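Local coordinates for protein putative fimbrium tip subunit Fim1C (Bacteroides ovatus, PDB 4EPS) that is probably a component of the tip of fimbriae, the surface filaments that mediate cell adhesion and biofilm formation, at residues Ala111-Gly116 / Gln132-Ser137; Ser168-Phe173 / Met181-Pro186; Gly428-Val431 / Gly435-Val438. All coordinates share one frame; numbering follows the deposited sequence.

Contact 1: residues Ala111-Gly116 / Gln132-Ser137; sequences APLAAG and QDLMTS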
loop_
_atom_site.group_PDB
_atom_site.type_symbol
_atom_site.label_atom_id
_atom_site.label_comp_id
_atom_site.label_asym_id
_atom_site.label_seq_id
_atom_site.Cartn_x
_atom_site.Cartn_y
_atom_site.Cartn_z
ATOM N N ALA A 111 -41.111 2.389 41.992
ATOM C CA ALA A 111 -39.974 2.169 42.903
ATOM C C ALA A 111 -39.878 0.684 43.381
ATOM O O ALA A 111 -38.776 0.131 43.265
ATOM C CB ALA A 111 -40.045 3.111 44.104
ATOM N N PRO A 112 -40.970 -0.010 43.830
ATOM C CA PRO A 112 -40.811 -1.419 44.271
ATOM C C PRO A 112 -40.491 -2.391 43.132
ATOM O O PRO A 112 -39.775 -3.363 43.343
ATOM C CB PRO A 112 -42.170 -1.755 44.898
ATOM C CG PRO A 112 -42.807 -0.405 45.199
ATOM C CD PRO A 112 -42.360 0.451 44.061
ATOM N N LEU A 113 -41.026 -2.145 41.929
ATOM C CA LEU A 113 -40.726 -2.987 40.760
ATOM C C LEU A 113 -39.224 -2.932 40.477
ATOM O O LEU A 113 -38.586 -3.973 40.338
ATOM C CB LEU A 113 -41.542 -2.507 39.548
ATOM C CG LEU A 113 -41.314 -3.213 38.207
ATOM C CD1 LEU A 113 -41.709 -4.715 38.275
ATOM C CD2 LEU A 113 -42.072 -2.471 37.095
ATOM N N ALA A 114 -38.654 -1.714 40.474
ATOM C CA ALA A 114 -37.231 -1.507 40.222
ATOM C C ALA A 114 -36.375 -2.082 41.360
ATOM O O ALA A 114 -35.392 -2.774 41.084
ATOM C CB ALA A 114 -36.947 -0.027 40.036
ATOM N N ALA A 115 -36.775 -1.849 42.629
ATOM C CA ALA A 115 -36.040 -2.350 43.806
ATOM C C ALA A 115 -35.937 -3.888 43.833
ATOM O O ALA A 115 -34.876 -4.409 44.165
ATOM C CB ALA A 115 -36.691 -1.852 45.091
ATOM N N GLY A 116 -37.010 -4.586 43.473
ATOM C CA GLY A 116 -37.024 -6.046 43.466
ATOM C C GLY A 116 -36.646 -6.704 42.149
ATOM O O GLY A 116 -36.690 -7.933 42.035
ATOM N N GLN A 132 -35.122 -8.666 30.612
ATOM C CA GLN A 132 -34.511 -8.078 31.808
ATOM C C GLN A 132 -34.328 -6.553 31.743
ATOM O O GLN A 132 -33.904 -5.942 32.736
ATOM C CB GLN A 132 -33.134 -8.751 31.998
ATOM C CG GLN A 132 -33.257 -10.284 32.129
ATOM C CD GLN A 132 -32.056 -10.883 32.777
ATOM O OE1 GLN A 132 -31.848 -10.736 33.974
ATOM N NE2 GLN A 132 -31.290 -11.633 32.024
ATOM N N ASP A 133 -34.639 -5.955 30.581
ATOM C CA ASP A 133 -34.440 -4.531 30.326
ATOM C C ASP A 133 -35.639 -3.726 30.819
ATOM O O ASP A 133 -36.481 -3.279 30.037
ATOM C CB ASP A 133 -34.156 -4.287 28.832
ATOM C CG ASP A 133 -33.598 -2.898 28.543
ATOM O OD1 ASP A 133 -33.316 -2.147 29.520
ATOM O OD2 ASP A 133 -33.403 -2.574 27.347
ATOM N N LEU A 134 -35.696 -3.520 32.135
ATOM C CA LEU A 134 -36.814 -2.813 32.755
ATOM C C LEU A 134 -36.833 -1.320 32.369
ATOM O O LEU A 134 -35.830 -0.611 32.504
ATOM C CB LEU A 134 -36.752 -2.978 34.292
ATOM C CG LEU A 134 -37.809 -2.201 35.098
ATOM C CD1 LEU A 134 -39.229 -2.731 34.834
ATOM C CD2 LEU A 134 -37.523 -2.295 36.609
HETATM N N MSE A 135 -38.005 -0.865 31.893
HETATM C CA MSE A 135 -38.248 0.525 31.482
HETATM C C MSE A 135 -39.544 1.010 32.054
HETATM O O MSE A 135 -40.534 0.273 32.030
HETATM C CB MSE A 135 -38.319 0.649 29.954
HETATM C CG MSE A 135 -37.040 0.342 29.244
HETATM SE SE MSE A 135 -37.450 0.520 27.353
HETATM C CE MSE A 135 -36.785 -1.174 26.800
ATOM N N THR A 136 -39.574 2.243 32.567
ATOM C CA THR A 136 -40.808 2.769 33.156
ATOM C C THR A 136 -41.072 4.206 32.743
ATOM O O THR A 136 -40.146 4.932 32.389
ATOM C CB THR A 136 -40.708 2.720 34.705
ATOM O OG1 THR A 136 -39.603 3.543 35.116
ATOM C CG2 THR A 136 -40.560 1.281 35.259
ATOM N N SER A 137 -42.321 4.632 32.882
ATOM C CA SER A 137 -42.730 6.020 32.658
ATOM C C SER A 137 -43.028 6.704 33.984
ATOM O O SER A 137 -43.273 6.042 34.999
ATOM C CB SER A 137 -43.980 6.075 31.770
ATOM O OG SER A 137 -45.162 5.936 32.549
#
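Leu113 and Leu134 meet where a short helix, residues 111-115, packs against residues 132-137, which run into a strand of the fimbrillin-like part of the chain. The meeting is wholly apolar, with no hydrogen bond between the two segments. CD1 of Leu134 lies 3.6 Å from CD2 of Leu113, and the two side chains cross obliquely. The second methyl of Leu134 goes to the next residue of the helix: CD2 is 3.7 Å from CA of Ala114 and 4.1 Å from its CB. One branched side chain thus straddles two consecutive helical residues, a methyl for each. With CG anti to the backbone N (chi1 176°), the fork of Leu134 is carried out toward the helix.

Strand 135-145 pairs antiparallel with strands 87-92 and 148-174, so the helix packs on a strand held between two others, in a fold of the transthyretin clan. Cut back to an alanine, Leu134 would lose both methyls, which is likely to leave CD2 of Leu113 and the CA and CB of Ala114 without their apolar partner and open a gap under the helix. Thr136 adds a looser touch, its CG2 4.4 Å from CD2 of Leu113, while its hydroxyl OG1 is hydrogen-bonded to Arg158 of strand 148-174. Tyr91 of strand 87-92 touches both Leu113 and Thr136, and Trp117 lies against Leu134.

Contact 2: residues Ser168-Phe173 / Met181-Pro186; sequences STRYIF and MPEETP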
loop_
_atom_site.group_PDB
_atom_site.type_symbol
_atom_site.label_atom_id
_atom_site.label_comp_id
_atom_site.label_asym_id
_atom_site.label_seq_id
_atom_site.Cartn_x
_atom_site.Cartn_y
_atom_site.Cartn_z
ATOM N N SER A 168 -10.159 -4.731 17.442
ATOM C CA SER A 168 -10.480 -5.353 16.155
ATOM C C SER A 168 -9.695 -4.620 15.079
ATOM O O SER A 168 -9.284 -3.479 15.292
ATOM C CB SER A 168 -11.979 -5.354 15.869
ATOM O OG SER A 168 -12.535 -4.049 15.800
ATOM N N THR A 169 -9.435 -5.287 13.952
ATOM C CA THR A 169 -8.635 -4.668 12.897
ATOM C C THR A 169 -9.261 -4.874 11.532
ATOM O O THR A 169 -9.387 -6.003 11.072
ATOM C CB THR A 169 -7.207 -5.238 12.893
ATOM O OG1 THR A 169 -6.639 -5.069 14.177
ATOM C CG2 THR A 169 -6.287 -4.544 11.820
ATOM N N ARG A 170 -9.643 -3.786 10.887
ATOM C CA ARG A 170 -10.101 -3.894 9.514
ATOM C C ARG A 170 -8.855 -4.002 8.617
ATOM O O ARG A 170 -7.908 -3.229 8.781
ATOM C CB ARG A 170 -10.967 -2.696 9.114
ATOM C CG ARG A 170 -11.227 -2.667 7.610
ATOM C CD ARG A 170 -11.894 -1.413 7.169
ATOM N NE ARG A 170 -12.301 -1.529 5.766
ATOM C CZ ARG A 170 -12.839 -0.533 5.074
ATOM N NH1 ARG A 170 -13.005 0.659 5.634
ATOM N NH2 ARG A 170 -13.193 -0.713 3.809
ATOM N N TYR A 171 -8.850 -4.971 7.701
ATOM C CA TYR A 171 -7.791 -5.092 6.703
ATOM C C TYR A 171 -8.314 -4.591 5.380
ATOM O O TYR A 171 -9.340 -5.067 4.902
ATOM C CB TYR A 171 -7.311 -6.553 6.538
ATOM C CG TYR A 171 -6.390 -7.018 7.633
ATOM C CD1 TYR A 171 -6.888 -7.386 8.880
ATOM C CD2 TYR A 171 -5.012 -7.072 7.435
ATOM C CE1 TYR A 171 -6.040 -7.778 9.910
ATOM C CE2 TYR A 171 -4.153 -7.475 8.458
ATOM C CZ TYR A 171 -4.679 -7.841 9.690
ATOM O OH TYR A 171 -3.875 -8.227 10.729
ATOM N N ILE A 172 -7.642 -3.611 4.805
ATOM C CA ILE A 172 -7.929 -3.183 3.431
ATOM C C ILE A 172 -6.878 -3.943 2.602
ATOM O O ILE A 172 -5.710 -3.561 2.589
ATOM C CB ILE A 172 -7.874 -1.648 3.262
ATOM C CG1 ILE A 172 -8.978 -0.955 4.133
ATOM C CG2 ILE A 172 -7.981 -1.242 1.773
ATOM C CD1 ILE A 172 -8.648 0.503 4.537
ATOM N N PHE A 173 -7.282 -5.047 1.986
ATOM C CA PHE A 173 -6.352 -5.849 1.185
ATOM C C PHE A 173 -6.135 -5.197 -0.158
ATOM O O PHE A 173 -7.101 -4.761 -0.805
ATOM C CB PHE A 173 -6.873 -7.272 1.010
ATOM C CG PHE A 173 -6.870 -8.057 2.300
ATOM C CD1 PHE A 173 -5.704 -8.196 3.045
ATOM C CD2 PHE A 173 -8.031 -8.673 2.759
ATOM C CE1 PHE A 173 -5.700 -8.940 4.223
ATOM C CE2 PHE A 173 -8.016 -9.452 3.920
ATOM C CZ PHE A 173 -6.855 -9.584 4.636
HETATM N N MSE A 181 -8.595 -4.243 -3.193
HETATM C CA MSE A 181 -9.318 -5.230 -3.961
HETATM C C MSE A 181 -10.845 -5.028 -3.704
HETATM O O MSE A 181 -11.246 -4.501 -2.656
HETATM C CB MSE A 181 -8.802 -6.671 -3.699
HETATM C CG MSE A 181 -9.179 -7.312 -2.418
HETATM SE SE MSE A 181 -7.959 -8.932 -2.267
HETATM C CE MSE A 181 -8.642 -10.092 -3.727
ATOM N N PRO A 182 -11.692 -5.308 -4.714
ATOM C CA PRO A 182 -13.139 -5.087 -4.523
ATOM C C PRO A 182 -13.671 -5.957 -3.397
ATOM O O PRO A 182 -13.161 -7.056 -3.187
ATOM C CB PRO A 182 -13.749 -5.507 -5.869
ATOM C CG PRO A 182 -12.611 -5.576 -6.828
ATOM C CD PRO A 182 -11.397 -5.906 -6.035
ATOM N N GLU A 183 -14.653 -5.465 -2.645
ATOM C CA GLU A 183 -15.276 -6.275 -1.600
ATOM C C GLU A 183 -16.705 -5.785 -1.349
ATOM O O GLU A 183 -17.042 -4.682 -1.766
ATOM C CB GLU A 183 -14.446 -6.320 -0.310
ATOM C CG GLU A 183 -14.412 -5.028 0.472
ATOM C CD GLU A 183 -13.440 -5.002 1.628
ATOM O OE1 GLU A 183 -12.793 -6.037 1.926
ATOM O OE2 GLU A 183 -13.290 -3.909 2.212
ATOM N N GLU A 184 -17.509 -6.602 -0.660
ATOM C CA GLU A 184 -18.907 -6.277 -0.363
ATOM C C GLU A 184 -19.046 -5.500 0.940
ATOM O O GLU A 184 -19.902 -4.612 1.036
ATOM C CB GLU A 184 -19.747 -7.559 -0.294
ATOM C CG GLU A 184 -19.862 -8.286 -1.622
ATOM C CD GLU A 184 -20.502 -7.514 -2.765
ATOM O OE1 GLU A 184 -21.587 -6.924 -2.560
ATOM O OE2 GLU A 184 -19.922 -7.522 -3.874
ATOM N N THR A 185 -18.212 -5.809 1.937
ATOM C CA THR A 185 -18.271 -5.165 3.247
ATOM C C THR A 185 -16.871 -5.171 3.862
ATOM O O THR A 185 -16.047 -5.979 3.420
ATOM C CB THR A 185 -19.321 -5.958 4.115
ATOM O OG1 THR A 185 -19.762 -5.176 5.221
ATOM C CG2 THR A 185 -18.810 -7.289 4.614
ATOM N N PRO A 186 -16.571 -4.347 4.896
ATOM C CA PRO A 186 -15.218 -4.384 5.469
ATOM C C PRO A 186 -14.825 -5.762 5.998
ATOM O O PRO A 186 -15.651 -6.518 6.531
ATOM C CB PRO A 186 -15.289 -3.357 6.612
ATOM C CG PRO A 186 -16.324 -2.373 6.148
ATOM C CD PRO A 186 -17.373 -3.264 5.514
HETATM O O HOH W 1 -11.898 -4.152 4.531
HETATM O O HOH W 2 -9.972 -5.936 2.067
HETATM O O HOH W 3 -9.991 -4.153 -0.177
#
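Arg170 and Glu183 form a wide salt bridge across a loop that leaves strand 148-174 and returns toward strand 187-190, its antiparallel neighbour in the fimbrillin-like fold. NH2 of Arg170 lies 3.6 Å from OE2 of Glu183, and the guanidinium and carboxylate planes are nearly coplanar, 22° apart, with the acceptor at the guanidinium edge. Pro186 covers one face of the same group, its CG over the centre, and CB comes to 3.6 Å from NE of Arg170. Ile172 CG1 lies over the opposite face, nearer the rim, so the guanidinium is sandwiched between aliphatic groups. An extended chain with CG anti to the backbone N (chi1 169°) carries it there.

Water bridges this wide ion pair. Water 1 accepts from NE of Arg170 and donates to OE2 of Glu183 at 2.7 Å and to the backbone O of Tyr171, linking the guanidinium and the carboxylate to that carbonyl. Water 2 lies between the backbone N of Phe173 and OE1 of Glu183, an oxygen also hydrogen-bonded to His333 NE2. Farther out, NH1 of Arg170 has a long, weak ion pair with Glu263 on strand 261-267.

At the other end of segment 181-186, the selenium of selenomethionine Met181 packs 3.8 Å from CB of Phe173. The ring of Phe173 has Tyr171 CB over one face and meets His333 edge-to-face. Beside this packing the backbone closes directly: Met181 N donates to Phe173 O at 2.9 Å, nearly straight at 172°.

Contact 3: residues Gly428-Val431 / Gly435-Val438; sequences GWYV and GELV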
loop_
_atom_site.group_PDB
_atom_site.type_symbol
_atom_site.label_atom_id
_atom_site.label_comp_id
_atom_site.label_asym_id
_atom_site.label_seq_id
_atom_site.Cartn_x
_atom_site.Cartn_y
_atom_site.Cartn_z
ATOM N N GLY A 428 -15.473 -21.493 6.644
ATOM C CA GLY A 428 -15.189 -22.666 7.446
ATOM C C GLY A 428 -14.392 -23.616 6.544
ATOM O O GLY A 428 -14.280 -23.389 5.328
ATOM N N TRP A 429 -13.815 -24.658 7.119
ATOM C CA TRP A 429 -12.970 -25.612 6.392
ATOM C C TRP A 429 -13.782 -26.579 5.495
ATOM O O TRP A 429 -14.826 -27.105 5.914
ATOM C CB TRP A 429 -12.135 -26.454 7.381
ATOM C CG TRP A 429 -11.136 -25.674 8.202
ATOM C CD1 TRP A 429 -11.110 -25.557 9.569
ATOM C CD2 TRP A 429 -9.990 -24.951 7.715
ATOM N NE1 TRP A 429 -10.022 -24.812 9.957
ATOM C CE2 TRP A 429 -9.321 -24.419 8.842
ATOM C CE3 TRP A 429 -9.453 -24.715 6.433
ATOM C CZ2 TRP A 429 -8.147 -23.666 8.728
ATOM C CZ3 TRP A 429 -8.300 -23.950 6.318
ATOM C CH2 TRP A 429 -7.651 -23.442 7.454
ATOM N N TYR A 430 -13.251 -26.874 4.306
ATOM C CA TYR A 430 -13.864 -27.866 3.410
ATOM C C TYR A 430 -12.763 -28.613 2.637
ATOM O O TYR A 430 -11.657 -28.102 2.491
ATOM C CB TYR A 430 -14.889 -27.232 2.439
ATOM C CG TYR A 430 -14.316 -26.139 1.560
ATOM C CD1 TYR A 430 -13.665 -26.445 0.356
ATOM C CD2 TYR A 430 -14.347 -24.807 1.965
ATOM C CE1 TYR A 430 -13.076 -25.446 -0.420
ATOM C CE2 TYR A 430 -13.787 -23.801 1.182
ATOM C CZ TYR A 430 -13.147 -24.127 -0.004
ATOM O OH TYR A 430 -12.619 -23.127 -0.768
ATOM N N VAL A 431 -13.089 -29.797 2.104
ATOM C CA VAL A 431 -12.143 -30.559 1.261
ATOM C C VAL A 431 -12.124 -29.853 -0.096
ATOM O O VAL A 431 -13.178 -29.713 -0.726
ATOM C CB VAL A 431 -12.502 -32.064 1.136
ATOM C CG1 VAL A 431 -11.560 -32.776 0.160
ATOM C CG2 VAL A 431 -12.479 -32.766 2.509
ATOM N N GLY A 435 -10.082 -28.976 -8.757
ATOM C CA GLY A 435 -9.623 -27.750 -9.421
ATOM C C GLY A 435 -8.815 -26.865 -8.497
ATOM O O GLY A 435 -7.778 -26.310 -8.885
ATOM N N GLU A 436 -9.280 -26.723 -7.248
ATOM C CA GLU A 436 -8.567 -25.924 -6.252
ATOM C C GLU A 436 -7.173 -26.533 -5.953
ATOM O O GLU A 436 -6.190 -25.793 -5.818
ATOM C CB GLU A 436 -9.391 -25.821 -4.967
ATOM C CG GLU A 436 -10.470 -24.758 -5.109
ATOM C CD GLU A 436 -11.560 -24.882 -4.066
ATOM O OE1 GLU A 436 -12.214 -25.948 -4.011
ATOM O OE2 GLU A 436 -11.752 -23.913 -3.297
ATOM N N LEU A 437 -7.097 -27.871 -5.834
ATOM C CA LEU A 437 -5.812 -28.549 -5.570
ATOM C C LEU A 437 -4.853 -28.413 -6.731
ATOM O O LEU A 437 -3.676 -28.144 -6.508
ATOM C CB LEU A 437 -6.012 -30.044 -5.272
ATOM C CG LEU A 437 -6.585 -30.347 -3.873
ATOM C CD1 LEU A 437 -7.190 -31.766 -3.850
ATOM C CD2 LEU A 437 -5.521 -30.129 -2.770
ATOM N N VAL A 438 -5.335 -28.584 -7.963
ATOM C CA VAL A 438 -4.463 -28.489 -9.145
ATOM C C VAL A 438 -3.826 -27.086 -9.232
ATOM O O VAL A 438 -2.628 -26.974 -9.535
ATOM C CB VAL A 438 -5.251 -28.883 -10.421
ATOM C CG1 VAL A 438 -4.547 -28.416 -11.706
ATOM C CG2 VAL A 438 -5.460 -30.395 -10.448
#
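OE2 of Glu436 accepts the hydroxyl hydrogen of Tyr430 at 2.8 Å, a bond that joins a loop to the short helix 434-438 following it, beside the six-stranded antiparallel sheet that carries Leu335 and Phe507. The hydroxyl meets the carboxylate on its syn side, 16° out of the carboxylate plane. The acceptor sits at the edge of the tyrosine ring, near its plane, and ring and carboxylate planes are 21° apart although the two side chains cross at about a right angle. CE1 of Tyr430 lies 3.5 Å from OE2 and 3.7 Å from OE1 of Glu436, beside both carboxylate oxygens.

Both residues are buried, and the other oxygen is held as well: OE1 of Glu436 takes hydrogen bonds from Ser433 OG and from the backbone N of Gly389. With three donors, the carboxylate is fixed in rotation, and this would probably help a buried negative charge to stay ionised. Leu335 and Phe507, on neighbouring strands of the sheet, each touch both Tyr430 and Glu436. CG of Tyr430, set between the backbone N and the carbonyl carbon (chi1 58°), brings the hydroxyl to the Glu436 carboxylate.

From the N terminus, contact 1 comes first: it closes the excursion between residues 111-116 and 132-137, bringing the chain back so that strand 135-145 meets helix 111-115. That strand is followed by the long strand 148-174, its antiparallel neighbour, which runs to contact 2, whose centre lies about 43 Å from that of contact 1. Contact 2 closes the loop between strands 148-174 and 187-190. Contact 3 closes a much shorter loop near the C terminus, joining residues 428-431 to helix 434-438, with its centre about 23 Å from that of contact 2. The three stand in series, none nesting or crossing, and contacts 1 and 3 lie on opposite sides of the chain's centre.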